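Local coordinates for protein arsenate reductase (arsC) (Archaeoglobus fulgidus, PDB 1Y1L) that probably reduces arsenate to arsenite in arsenic detoxification, on a scaffold of the low-molecular-weight tyrosine phosphatase family, at residues V2-I7 against E116-L121; N9-V14 against G105-V110; E17-A22 against A112-R117; I73-E78 against V83-D88. All blocks are in the same frame, centred on the assembly; numbering follows the deposited sequence.

Contact 1. Residues V2-I7 against E116-L121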
loop_
_atom_site.group_PDB
_atom_site.type_symbol
_atom_site.label_atom_id
_atom_site.label_comp_id
_atom_site.label_asym_id
_atom_site.label_seq_id
_atom_site.Cartn_x
_atom_site.Cartn_y
_atom_site.Cartn_z
ATOM N N VAL A 2 6.746 15.464 13.544
ATOM C CA VAL A 2 5.959 14.916 12.431
ATOM C C VAL A 2 6.623 15.325 11.103
ATOM O O VAL A 2 7.433 16.252 11.089
ATOM C CB VAL A 2 4.498 15.443 12.518
ATOM C CG1 VAL A 2 4.503 16.943 12.622
ATOM C CG2 VAL A 2 3.682 15.006 11.342
ATOM N N LEU A 3 6.371 14.583 10.023
ATOM C CA LEU A 3 6.944 14.911 8.713
ATOM C C LEU A 3 5.826 15.072 7.702
ATOM O O LEU A 3 5.028 14.156 7.489
ATOM C CB LEU A 3 7.901 13.827 8.209
ATOM C CG LEU A 3 8.992 14.227 7.203
ATOM C CD1 LEU A 3 9.729 13.008 6.690
ATOM C CD2 LEU A 3 8.411 14.950 6.039
ATOM N N PHE A 4 5.766 16.253 7.093
ATOM C CA PHE A 4 4.767 16.542 6.071
ATOM C C PHE A 4 5.440 16.356 4.716
ATOM O O PHE A 4 6.372 17.092 4.366
ATOM C CB PHE A 4 4.265 17.966 6.213
ATOM C CG PHE A 4 3.549 18.227 7.495
ATOM C CD1 PHE A 4 4.238 18.690 8.610
ATOM C CD2 PHE A 4 2.182 18.053 7.577
ATOM C CE1 PHE A 4 3.566 18.982 9.798
ATOM C CE2 PHE A 4 1.494 18.339 8.759
ATOM C CZ PHE A 4 2.187 18.807 9.872
ATOM N N VAL A 5 5.025 15.332 3.983
ATOM C CA VAL A 5 5.620 15.090 2.686
ATOM C C VAL A 5 4.592 15.082 1.573
ATOM O O VAL A 5 3.477 14.601 1.739
ATOM C CB VAL A 5 6.490 13.794 2.686
ATOM C CG1 VAL A 5 6.023 12.849 3.758
ATOM C CG2 VAL A 5 6.466 13.101 1.329
ATOM N N CYS A 6 4.938 15.756 0.487
ATOM C CA CYS A 6 4.092 15.810 -0.692
ATOM C C CYS A 6 5.023 15.474 -1.862
ATOM O O CYS A 6 6.161 15.035 -1.652
ATOM C CB CYS A 6 3.422 17.181 -0.859
ATOM S SG CYS A 6 4.394 18.366 -1.829
ATOM N N ILE A 7 4.542 15.620 -3.088
ATOM C CA ILE A 7 5.375 15.296 -4.230
ATOM C C ILE A 7 6.539 16.255 -4.380
ATOM O O ILE A 7 7.628 16.006 -3.893
ATOM C CB ILE A 7 4.584 15.306 -5.546
ATOM C CG1 ILE A 7 3.467 14.266 -5.526
ATOM C CG2 ILE A 7 5.520 15.063 -6.715
ATOM C CD1 ILE A 7 2.586 14.334 -6.750
ATOM N N GLU A 116 -6.952 24.069 9.148
ATOM C CA GLU A 116 -8.049 23.411 9.842
ATOM C C GLU A 116 -7.605 22.007 10.220
ATOM O O GLU A 116 -7.991 21.482 11.265
ATOM C CB GLU A 116 -9.265 23.308 8.923
ATOM C CG GLU A 116 -10.423 22.515 9.515
ATOM C CD GLU A 116 -11.150 21.660 8.479
ATOM O OE1 GLU A 116 -11.997 22.200 7.741
ATOM O OE2 GLU A 116 -10.880 20.441 8.397
ATOM N N ARG A 117 -6.832 21.393 9.334
ATOM C CA ARG A 117 -6.347 20.044 9.550
ATOM C C ARG A 117 -5.198 19.998 10.538
ATOM O O ARG A 117 -5.135 19.084 11.356
ATOM C CB ARG A 117 -5.965 19.378 8.221
ATOM C CG ARG A 117 -7.169 19.170 7.302
ATOM C CD ARG A 117 -6.832 18.503 5.981
ATOM N NE ARG A 117 -6.958 17.047 6.037
ATOM C CZ ARG A 117 -7.408 16.290 5.036
ATOM N NH1 ARG A 117 -7.478 14.976 5.183
ATOM N NH2 ARG A 117 -7.798 16.842 3.890
ATOM N N VAL A 118 -4.277 20.952 10.457
ATOM C CA VAL A 118 -3.155 20.970 11.387
ATOM C C VAL A 118 -3.675 21.240 12.793
ATOM O O VAL A 118 -3.285 20.573 13.740
ATOM C CB VAL A 118 -2.092 22.018 10.999
ATOM C CG1 VAL A 118 -1.066 22.160 12.104
ATOM C CG2 VAL A 118 -1.383 21.595 9.721
ATOM N N LYS A 119 -4.562 22.221 12.911
ATOM C CA LYS A 119 -5.174 22.601 14.181
ATOM C C LYS A 119 -5.785 21.371 14.833
ATOM O O LYS A 119 -5.538 21.089 16.005
ATOM C CB LYS A 119 -6.254 23.656 13.919
ATOM C CG LYS A 119 -7.053 24.125 15.117
ATOM C CD LYS A 119 -7.894 25.326 14.717
ATOM C CE LYS A 119 -8.833 25.758 15.825
ATOM N NZ LYS A 119 -9.891 24.735 16.091
ATOM N N LYS A 120 -6.595 20.659 14.061
ATOM C CA LYS A 120 -7.249 19.446 14.520
ATOM C C LYS A 120 -6.193 18.389 14.911
ATOM O O LYS A 120 -6.249 17.813 16.005
ATOM C CB LYS A 120 -8.160 18.931 13.403
ATOM C CG LYS A 120 -8.996 17.730 13.768
ATOM C CD LYS A 120 -9.741 17.184 12.554
ATOM C CE LYS A 120 -10.347 15.810 12.852
ATOM N NZ LYS A 120 -11.019 15.208 11.668
ATOM N N LEU A 121 -5.226 18.161 14.020
ATOM C CA LEU A 121 -4.148 17.192 14.237
ATOM C C LEU A 121 -3.321 17.481 15.475
ATOM O O LEU A 121 -2.815 16.561 16.104
ATOM C CB LEU A 121 -3.204 17.143 13.025
ATOM C CG LEU A 121 -1.927 16.298 13.159
ATOM C CD1 LEU A 121 -2.284 14.835 13.398
ATOM C CD2 LEU A 121 -1.050 16.439 11.928
#

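Contact 2. Residues N9-V14 against G105-V110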
loop_
_atom_site.group_PDB
_atom_site.type_symbol
_atom_site.label_atom_id
_atom_site.label_comp_id
_atom_site.label_asym_id
_atom_site.label_seq_id
_atom_site.Cartn_x
_atom_site.Cartn_y
_atom_site.Cartn_z
ATOM N N ASN A 9 7.168 19.225 -3.034
ATOM C CA ASN A 9 7.608 19.990 -1.842
ATOM C C ASN A 9 7.946 21.468 -2.077
ATOM O O ASN A 9 9.092 21.904 -1.905
ATOM C CB ASN A 9 8.807 19.314 -1.159
ATOM C CG ASN A 9 9.316 20.097 0.063
ATOM O OD1 ASN A 9 10.487 20.001 0.435
ATOM N ND2 ASN A 9 8.440 20.899 0.667
ATOM N N THR A 10 6.933 22.260 -2.390
ATOM C CA THR A 10 7.164 23.670 -2.656
ATOM C C THR A 10 6.136 24.555 -1.954
ATOM O O THR A 10 6.444 25.681 -1.563
ATOM C CB THR A 10 7.138 23.931 -4.178
ATOM O OG1 THR A 10 8.192 23.204 -4.828
ATOM C CG2 THR A 10 7.321 25.379 -4.473
ATOM N N ALA A 11 4.930 24.026 -1.757
ATOM C CA ALA A 11 3.857 24.779 -1.123
ATOM C C ALA A 11 3.224 24.124 0.106
ATOM O O ALA A 11 3.591 24.440 1.238
ATOM C CB ALA A 11 2.784 25.095 -2.147
ATOM N N ARG A 12 2.228 23.268 -0.131
ATOM C CA ARG A 12 1.499 22.572 0.932
ATOM C C ARG A 12 2.396 21.970 2.009
ATOM O O ARG A 12 2.176 22.162 3.201
ATOM C CB ARG A 12 0.615 21.478 0.333
ATOM C CG ARG A 12 -0.217 21.962 -0.820
ATOM C CD ARG A 12 -1.487 21.160 -1.013
ATOM N NE ARG A 12 -1.278 19.829 -1.576
ATOM C CZ ARG A 12 -0.621 19.564 -2.704
ATOM N NH1 ARG A 12 -0.509 18.312 -3.128
ATOM N NH2 ARG A 12 -0.041 20.537 -3.393
ATOM N N SER A 13 3.389 21.214 1.577
ATOM C CA SER A 13 4.315 20.578 2.488
ATOM C C SER A 13 4.817 21.635 3.435
ATOM O O SER A 13 4.706 21.521 4.653
ATOM C CB SER A 13 5.482 20.032 1.680
ATOM O OG SER A 13 5.024 19.555 0.421
ATOM N N VAL A 14 5.299 22.707 2.838
ATOM C CA VAL A 14 5.840 23.820 3.582
ATOM C C VAL A 14 4.809 24.557 4.424
ATOM O O VAL A 14 5.146 25.090 5.468
ATOM C CB VAL A 14 6.503 24.825 2.637
ATOM C CG1 VAL A 14 7.186 25.915 3.441
ATOM C CG2 VAL A 14 7.484 24.111 1.704
ATOM N N GLY A 105 -6.507 33.231 -5.296
ATOM C CA GLY A 105 -6.884 33.024 -3.911
ATOM C C GLY A 105 -6.915 31.554 -3.544
ATOM O O GLY A 105 -7.029 31.220 -2.367
ATOM N N THR A 106 -6.856 30.679 -4.551
ATOM C CA THR A 106 -6.863 29.228 -4.345
ATOM C C THR A 106 -5.806 28.823 -3.329
ATOM O O THR A 106 -6.020 27.909 -2.537
ATOM C CB THR A 106 -6.640 28.475 -5.677
ATOM O OG1 THR A 106 -7.846 28.522 -6.451
ATOM C CG2 THR A 106 -6.267 27.023 -5.443
ATOM N N TYR A 107 -4.661 29.494 -3.369
ATOM C CA TYR A 107 -3.593 29.223 -2.433
ATOM C C TYR A 107 -4.058 29.468 -1.001
ATOM O O TYR A 107 -3.771 28.685 -0.104
ATOM C CB TYR A 107 -2.413 30.116 -2.729
ATOM C CG TYR A 107 -1.413 29.489 -3.636
ATOM C CD1 TYR A 107 -1.681 29.301 -4.981
ATOM C CD2 TYR A 107 -0.173 29.114 -3.156
ATOM C CE1 TYR A 107 -0.735 28.756 -5.822
ATOM C CE2 TYR A 107 0.780 28.567 -3.990
ATOM C CZ TYR A 107 0.497 28.392 -5.315
ATOM O OH TYR A 107 1.462 27.844 -6.113
ATOM N N ARG A 108 -4.728 30.592 -0.776
ATOM C CA ARG A 108 -5.229 30.914 0.549
ATOM C C ARG A 108 -6.219 29.853 0.999
ATOM O O ARG A 108 -6.225 29.461 2.166
ATOM C CB ARG A 108 -5.880 32.302 0.560
ATOM C CG ARG A 108 -4.879 33.468 0.614
ATOM C CD ARG A 108 -5.573 34.806 0.885
ATOM N NE ARG A 108 -4.637 35.860 1.273
ATOM C CZ ARG A 108 -3.974 36.638 0.418
ATOM N NH1 ARG A 108 -3.151 37.567 0.874
ATOM N NH2 ARG A 108 -4.130 36.499 -0.896
ATOM N N ARG A 109 -7.067 29.411 0.077
ATOM C CA ARG A 109 -8.048 28.376 0.376
ATOM C C ARG A 109 -7.308 27.102 0.811
ATOM O O ARG A 109 -7.718 26.426 1.762
ATOM C CB ARG A 109 -8.914 28.104 -0.855
ATOM C CG ARG A 109 -10.128 27.227 -0.607
ATOM C CD ARG A 109 -9.987 25.902 -1.338
ATOM N NE ARG A 109 -11.255 25.508 -1.945
ATOM C CZ ARG A 109 -11.513 25.555 -3.252
ATOM N NH1 ARG A 109 -12.709 25.183 -3.695
ATOM N NH2 ARG A 109 -10.579 25.947 -4.120
ATOM N N VAL A 110 -6.237 26.766 0.095
ATOM C CA VAL A 110 -5.422 25.598 0.416
ATOM C C VAL A 110 -4.787 25.796 1.781
ATOM O O VAL A 110 -4.687 24.861 2.566
ATOM C CB VAL A 110 -4.315 25.388 -0.631
ATOM C CG1 VAL A 110 -3.285 24.393 -0.139
ATOM C CG2 VAL A 110 -4.927 24.914 -1.928
#

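Contact 3. Residues E17-A22 against A112-R117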
loop_
_atom_site.group_PDB
_atom_site.type_symbol
_atom_site.label_atom_id
_atom_site.label_comp_id
_atom_site.label_asym_id
_atom_site.label_seq_id
_atom_site.Cartn_x
_atom_site.Cartn_y
_atom_site.Cartn_z
ATOM N N GLU A 17 3.909 22.528 7.683
ATOM C CA GLU A 17 5.032 22.592 8.604
ATOM C C GLU A 17 4.960 23.847 9.465
ATOM O O GLU A 17 4.810 23.767 10.682
ATOM C CB GLU A 17 6.349 22.552 7.835
ATOM C CG GLU A 17 7.563 22.836 8.673
ATOM C CD GLU A 17 8.868 22.713 7.887
ATOM O OE1 GLU A 17 9.929 22.478 8.517
ATOM O OE2 GLU A 17 8.844 22.857 6.638
ATOM N N ALA A 18 5.039 25.004 8.809
ATOM C CA ALA A 18 5.009 26.311 9.465
ATOM C C ALA A 18 3.803 26.517 10.378
ATOM O O ALA A 18 3.931 27.100 11.457
ATOM C CB ALA A 18 5.081 27.413 8.424
ATOM N N LEU A 19 2.630 26.091 9.926
ATOM C CA LEU A 19 1.421 26.224 10.722
ATOM C C LEU A 19 1.443 25.307 11.944
ATOM O O LEU A 19 0.956 25.662 13.029
ATOM C CB LEU A 19 0.217 25.905 9.858
ATOM C CG LEU A 19 -0.033 26.992 8.833
ATOM C CD1 LEU A 19 -0.939 26.450 7.777
ATOM C CD2 LEU A 19 -0.660 28.202 9.500
ATOM N N PHE A 20 1.947 24.098 11.727
ATOM C CA PHE A 20 2.059 23.106 12.778
ATOM C C PHE A 20 2.898 23.702 13.904
ATOM O O PHE A 20 2.436 23.838 15.039
ATOM C CB PHE A 20 2.740 21.844 12.227
ATOM C CG PHE A 20 2.740 20.700 13.176
ATOM C CD1 PHE A 20 1.716 19.775 13.154
ATOM C CD2 PHE A 20 3.720 20.587 14.129
ATOM C CE1 PHE A 20 1.667 18.756 14.073
ATOM C CE2 PHE A 20 3.685 19.579 15.052
ATOM C CZ PHE A 20 2.653 18.657 15.029
ATOM N N ASN A 21 4.126 24.071 13.560
ATOM C CA ASN A 21 5.072 24.647 14.501
ATOM C C ASN A 21 4.525 25.836 15.294
ATOM O O ASN A 21 4.901 26.051 16.448
ATOM C CB ASN A 21 6.341 25.066 13.764
ATOM C CG ASN A 21 7.138 23.894 13.266
ATOM O OD1 ASN A 21 7.897 23.998 12.302
ATOM N ND2 ASN A 21 7.007 22.771 13.948
ATOM N N ALA A 22 3.689 26.647 14.661
ATOM C CA ALA A 22 3.107 27.801 15.338
ATOM C C ALA A 22 1.965 27.387 16.270
ATOM O O ALA A 22 1.460 28.203 17.037
ATOM C CB ALA A 22 2.609 28.811 14.315
ATOM N N ALA A 112 -5.934 27.519 4.316
ATOM C CA ALA A 112 -6.944 27.359 5.341
ATOM C C ALA A 112 -7.235 25.910 5.651
ATOM O O ALA A 112 -7.336 25.557 6.823
ATOM C CB ALA A 112 -8.212 28.067 4.953
ATOM N N GLU A 113 -7.411 25.079 4.622
ATOM C CA GLU A 113 -7.698 23.659 4.831
ATOM C C GLU A 113 -6.589 23.006 5.602
ATOM O O GLU A 113 -6.834 22.237 6.519
ATOM C CB GLU A 113 -7.867 22.928 3.514
ATOM C CG GLU A 113 -9.238 23.082 2.909
ATOM C CD GLU A 113 -9.552 21.976 1.923
ATOM O OE1 GLU A 113 -9.564 20.794 2.344
ATOM O OE2 GLU A 113 -9.788 22.287 0.733
ATOM N N ILE A 114 -5.364 23.265 5.177
ATOM C CA ILE A 114 -4.201 22.728 5.855
ATOM C C ILE A 114 -4.224 23.159 7.324
ATOM O O ILE A 114 -3.881 22.386 8.207
ATOM C CB ILE A 114 -2.920 23.242 5.197
ATOM C CG1 ILE A 114 -2.844 22.752 3.753
ATOM C CG2 ILE A 114 -1.705 22.777 5.974
ATOM C CD1 ILE A 114 -1.555 23.133 3.061
ATOM N N GLU A 115 -4.646 24.400 7.561
ATOM C CA GLU A 115 -4.725 24.980 8.897
ATOM C C GLU A 115 -5.790 24.306 9.740
ATOM O O GLU A 115 -5.584 24.068 10.919
ATOM C CB GLU A 115 -5.001 26.486 8.809
ATOM C CG GLU A 115 -4.807 27.232 10.128
ATOM C CD GLU A 115 -4.908 28.741 9.991
ATOM O OE1 GLU A 115 -5.774 29.213 9.230
ATOM O OE2 GLU A 115 -4.129 29.461 10.650
ATOM N N GLU A 116 -6.952 24.069 9.148
ATOM C CA GLU A 116 -8.049 23.411 9.842
ATOM C C GLU A 116 -7.605 22.007 10.220
ATOM O O GLU A 116 -7.991 21.482 11.265
ATOM C CB GLU A 116 -9.265 23.308 8.923
ATOM C CG GLU A 116 -10.423 22.515 9.515
ATOM C CD GLU A 116 -11.150 21.660 8.479
ATOM O OE1 GLU A 116 -11.997 22.200 7.741
ATOM O OE2 GLU A 116 -10.880 20.441 8.397
ATOM N N ARG A 117 -6.832 21.393 9.334
ATOM C CA ARG A 117 -6.347 20.044 9.550
ATOM C C ARG A 117 -5.198 19.998 10.538
ATOM O O ARG A 117 -5.135 19.084 11.356
ATOM C CB ARG A 117 -5.965 19.378 8.221
ATOM C CG ARG A 117 -7.169 19.170 7.302
ATOM C CD ARG A 117 -6.832 18.503 5.981
ATOM N NE ARG A 117 -6.958 17.047 6.037
ATOM C CZ ARG A 117 -7.408 16.290 5.036
ATOM N NH1 ARG A 117 -7.478 14.976 5.183
ATOM N NH2 ARG A 117 -7.798 16.842 3.890
#

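Contact 4. Residues I73-E78 against V83-D88. With CD (cadmium ion), chain F.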
loop_
_atom_site.group_PDB
_atom_site.type_symbol
_atom_site.label_atom_id
_atom_site.label_comp_id
_atom_site.label_asym_id
_atom_site.label_seq_id
_atom_site.Cartn_x
_atom_site.Cartn_y
_atom_site.Cartn_z
ATOM N N ILE A 73 4.357 10.418 10.059
ATOM C CA ILE A 73 4.593 11.061 8.781
ATOM C C ILE A 73 3.264 11.201 8.052
ATOM O O ILE A 73 2.645 10.213 7.680
ATOM C CB ILE A 73 5.696 10.330 7.949
ATOM C CG1 ILE A 73 5.786 10.890 6.525
ATOM C CG2 ILE A 73 5.491 8.837 7.973
ATOM C CD1 ILE A 73 4.858 10.232 5.516
ATOM N N VAL A 74 2.765 12.432 8.008
ATOM C CA VAL A 74 1.514 12.749 7.336
ATOM C C VAL A 74 1.836 12.986 5.864
ATOM O O VAL A 74 2.752 13.754 5.542
ATOM C CB VAL A 74 0.854 13.998 7.963
ATOM C CG1 VAL A 74 1.910 14.937 8.480
ATOM C CG2 VAL A 74 -0.022 14.710 6.950
ATOM N N THR A 75 1.117 12.290 4.985
ATOM C CA THR A 75 1.321 12.408 3.539
ATOM C C THR A 75 0.206 13.213 2.862
ATOM O O THR A 75 -0.976 12.863 2.950
ATOM C CB THR A 75 1.433 11.009 2.870
ATOM O OG1 THR A 75 2.691 10.415 3.202
ATOM C CG2 THR A 75 1.337 11.117 1.360
ATOM N N VAL A 76 0.582 14.322 2.233
ATOM C CA VAL A 76 -0.388 15.155 1.534
ATOM C C VAL A 76 -0.555 14.597 0.123
ATOM O O VAL A 76 0.265 14.859 -0.770
ATOM C CB VAL A 76 0.053 16.637 1.482
ATOM C CG1 VAL A 76 -0.902 17.434 0.636
ATOM C CG2 VAL A 76 0.069 17.220 2.876
ATOM N N CYS A 77 -1.591 13.776 -0.044
ATOM C CA CYS A 77 -1.905 13.129 -1.317
ATOM C C CYS A 77 -2.750 13.977 -2.282
ATOM O O CYS A 77 -3.370 14.975 -1.892
ATOM C CB CYS A 77 -2.694 11.822 -1.057
ATOM S SG CYS A 77 -2.149 11.043 0.496
ATOM N N GLU A 78 -2.753 13.558 -3.547
ATOM C CA GLU A 78 -3.498 14.221 -4.616
ATOM C C GLU A 78 -4.950 13.731 -4.609
ATOM O O GLU A 78 -5.372 13.045 -3.677
ATOM C CB GLU A 78 -2.856 13.884 -5.962
ATOM C CG GLU A 78 -1.371 14.201 -6.060
ATOM C CD GLU A 78 -1.096 15.603 -6.565
ATOM O OE1 GLU A 78 -1.003 16.529 -5.733
ATOM O OE2 GLU A 78 -0.961 15.779 -7.798
ATOM N N VAL A 83 1.082 8.775 -2.385
ATOM C CA VAL A 83 2.380 8.125 -2.449
ATOM C C VAL A 83 2.661 7.395 -1.120
ATOM O O VAL A 83 2.259 7.857 -0.048
ATOM C CB VAL A 83 3.489 9.166 -2.775
ATOM C CG1 VAL A 83 3.480 10.296 -1.762
ATOM C CG2 VAL A 83 4.846 8.500 -2.838
ATOM N N VAL A 84 3.260 6.211 -1.207
ATOM C CA VAL A 84 3.588 5.432 -0.022
ATOM C C VAL A 84 5.087 5.555 0.218
ATOM O O VAL A 84 5.873 5.657 -0.731
ATOM C CB VAL A 84 3.210 3.934 -0.185
ATOM C CG1 VAL A 84 4.181 3.221 -1.132
ATOM C CG2 VAL A 84 3.175 3.249 1.175
ATOM N N LEU A 85 5.480 5.584 1.488
ATOM C CA LEU A 85 6.892 5.695 1.827
ATOM C C LEU A 85 7.397 4.408 2.445
ATOM O O LEU A 85 6.612 3.620 2.967
ATOM C CB LEU A 85 7.146 6.873 2.768
ATOM C CG LEU A 85 6.874 8.259 2.187
ATOM C CD1 LEU A 85 5.388 8.604 2.299
ATOM C CD2 LEU A 85 7.697 9.271 2.947
ATOM N N PRO A 86 8.720 4.178 2.376
ATOM C CA PRO A 86 9.414 2.997 2.907
ATOM C C PRO A 86 9.523 2.952 4.442
ATOM O O PRO A 86 10.628 2.997 4.995
ATOM C CB PRO A 86 10.790 3.109 2.254
ATOM C CG PRO A 86 11.005 4.584 2.209
ATOM C CD PRO A 86 9.674 5.082 1.708
ATOM N N THR A 87 8.385 2.813 5.116
ATOM C CA THR A 87 8.393 2.774 6.561
ATOM C C THR A 87 7.193 2.046 7.168
ATOM O O THR A 87 6.054 2.304 6.773
ATOM C CB THR A 87 8.483 4.213 7.118
ATOM O OG1 THR A 87 8.791 4.175 8.517
ATOM C CG2 THR A 87 7.181 4.971 6.911
ATOM N N ASP A 88 7.460 1.073 8.055
ATOM C CA ASP A 88 6.398 0.321 8.758
ATOM C C ASP A 88 5.911 1.282 9.894
ATOM O O ASP A 88 5.144 0.891 10.768
ATOM C CB ASP A 88 6.920 -1.010 9.315
ATOM C CG ASP A 88 7.083 -2.024 8.180
ATOM O OD1 ASP A 88 8.220 -2.277 7.724
ATOM O OD2 ASP A 88 6.109 -2.618 7.667
HETATM CD CD CD F . 7.635 -4.471 7.520
#

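Contact 1. Residues V2-I7 against E116-L121
Apolar side chains carry the meeting of Phe-4 with Val-118 and Leu-121. The ring of Phe-4 leaves strand 2-6 on the helix side, and its CE2 corner is the atom that both partners approach: it lies 4.5 Å from CG2 of Val-118 and 4.5 Å from CD2 of Leu-121, each methyl arriving obliquely to the ring plane. Leu-121 reaches it because CG is anti to the backbone N (chi1 173°), which carries the branched end out from the helix. A long, bulky side chain suits this place, because the nearest CA atoms, those of Phe-4 and Val-118, are 10.5 Å apart. Within its own strand, CG2 of Val-2 lies over one face of the ring, offset toward the rim.

Hydrogen bonds here are internal to the helix. Its turn, with bonds such as Leu-121 N to Arg-117 O (2.8 Å), brings both residues within reach of one ring corner, Leu-121 pointing at the strand and Val-118 touching with CG2 alone.

Strand 2-6 lies between strands 29-33 and 73-77 in the parallel sheet. Phe-20 of helix 12-21 touches Val-2, Phe-4 and Val-118, while Leu-3 and Val-5 pack against Ile-73.

Contact 2. Residues N9-V14 against G105-V110
Val-110 and Arg-12 meet through carbon alone. One branch of the valine, CG1, lies 3.8 Å from CD and 4.0 Å from CG of Arg-12, so it is the methylene part of the arginine that packs, with the two side chains at a slant to each other. CG1 of Val-110 is anti to its backbone N (chi1 167°), which aims it across the gap between the helices. A compact beta-branched residue suits this buried place, where the arginine supplies a hydrocarbon wall. A turn about the CG-CD bond (chi3 -74°) bends the arginine chain and carries the guanidinium group off to another partner, Glu-78, whose OE1 forms a salt bridge with NH1.

Residues 6 to 13 run Cys, five residues, Arg, Ser, the CX5RS signature of the phosphate-binding P-loop of this phosphatase family. As in relatives, Arg-12 probably belongs to the oxyanion pocket, and its side chain is about 6 Å, by nearest atoms, from a bound cadmium ion. The loop passes directly into helix 12-21, with Ala-11 at the N-cap position.

Ala-11 makes the second meeting point. Its CB is 4.4 Å from CE2 of Tyr-107 and comes obliquely to the ring; a single methyl fits beside so broad a partner. Tyr-107 needs its length to get there, because its CB does not point at Ala-11 and the far end of the side chain closes the distance. Its hydroxyl is hydrogen-bonded to Asp-41 OD2, and its ring also touches Thr-43, Val-44 and Leu-47 of helix 42-49.

Contact 3. Residues E17-A22 against A112-R117
Leu-19 holds CG anti to its carbonyl carbon (chi1 -71°), which sends its methyls toward helix 106-121, CD1 reaching both Ile-114 and Glu-115 and CD2 Glu-115 alone. Ile-114 answers with its CG2 branch, which is anti to the backbone N; the same rotation (chi1 -63°) turns CG1 and CD1 elsewhere, toward Arg-12. CD1 of Leu-19 thus stands 4.2 Å from CG2 of Ile-114, the side chains crossing at about a right angle. The same CD1 is 4.2 Å from CB of Glu-115, whose chain runs extended to its carboxylate.

Helices 12-21 and 106-121 are the first and last of the chain, and both pack on the side of the parallel sheet to which Phe-4 points, as expected for the alpha/beta fold of low-molecular-weight phosphatases. Here they come close, with the CA atoms of Leu-19 and Glu-115 separated by only 6.5 Å. Leu-19 is buried and entirely apolar, also touching Leu-111 and Leu-53, so leucine with its forked end fills the seam well.

Glu-115 lies at the partly exposed border, where a long chain can be apolar near the backbone and charged at its end. Its carboxylate oxygen OE2 passes 3.9 Å from CD2 of Leu-19, a contact of plain proximity, while its polar partner is Arg-51, whose NH2 forms a salt bridge with that oxygen. One residue on from Leu-19, Phe-20 turns toward the sheet and meets Ala-29 of strand 29-33.

Contact 4. Residues I73-E78 against V83-D88
Among flat groups, the peptide carbonyl of Val-83 meets strand 73-77: its O lies 3.7 Å from the methyl CG2 of Thr-75. The carboxylate of Asp-88 turns the other way and grips a cadmium ion with both oxygens, OD1 at 2.3 Å and OD2 at 2.4 Å from the metal; His-95 NE2 of a third subunit binds the same ion.

Between these, aliphatic branches do most of the joining of loop to strand. Leu-85 CD1 lies 3.6 Å from Ile-73 CD1. The same leucine methyl sits beside the hydroxyl oxygen OG1 of Thr-75 in plain van der Waals contact, and so bears on two strand residues that face the same side. Ile-73 places CG1 anti to its backbone N (chi1 171°), directing CD1 to the leucine; its other branch, CG2, is 4.4 Å from CG2 of Thr-87. Thr-75 also gives CG2 to CG1 of Val-83 (3.9 Å), the side chains crossing near a right angle. Beta-branched residues suit the strand, while the longer leucine reaches in from the loop.

Pro-86, centre of an inverse gamma turn, bends the chain between Leu-85 and Thr-87 and packs on Ser-80 of a second subunit. With the strand's backbone paired to strands 2-6 and 91-95 inside the sheet, segment 83-88 meets it mainly through side chains, helped by the disulfide of Cys-77 to Cys-82 just before it. Such a bond is consistent with the oxidized state of thiol-dependent arsenate reductases, in which this loop would be tied down covalently as well as by carbon contacts.

Overall arrangement
From the N terminus, strand 2-6 opens the loop that contact 1 closes with the end of helix 106-121, nearly the whole chain. Contact 2, from the P-loop and start of helix 12-21 to the start of helix 106-121, nests inside it. Contact 3 joins the same two helices farther along and crosses contact 2, since their segments alternate; it shares Glu-116 and Arg-117 with contact 1. Contact 4 is local, nested inside all three, and holds the loop after strand 73-77 to that strand. Sheet neighbours 2-6 and 73-77 link contacts 1 and 4, while the arginine of contact 2 reaches the end of segment 73-78 in contact 4.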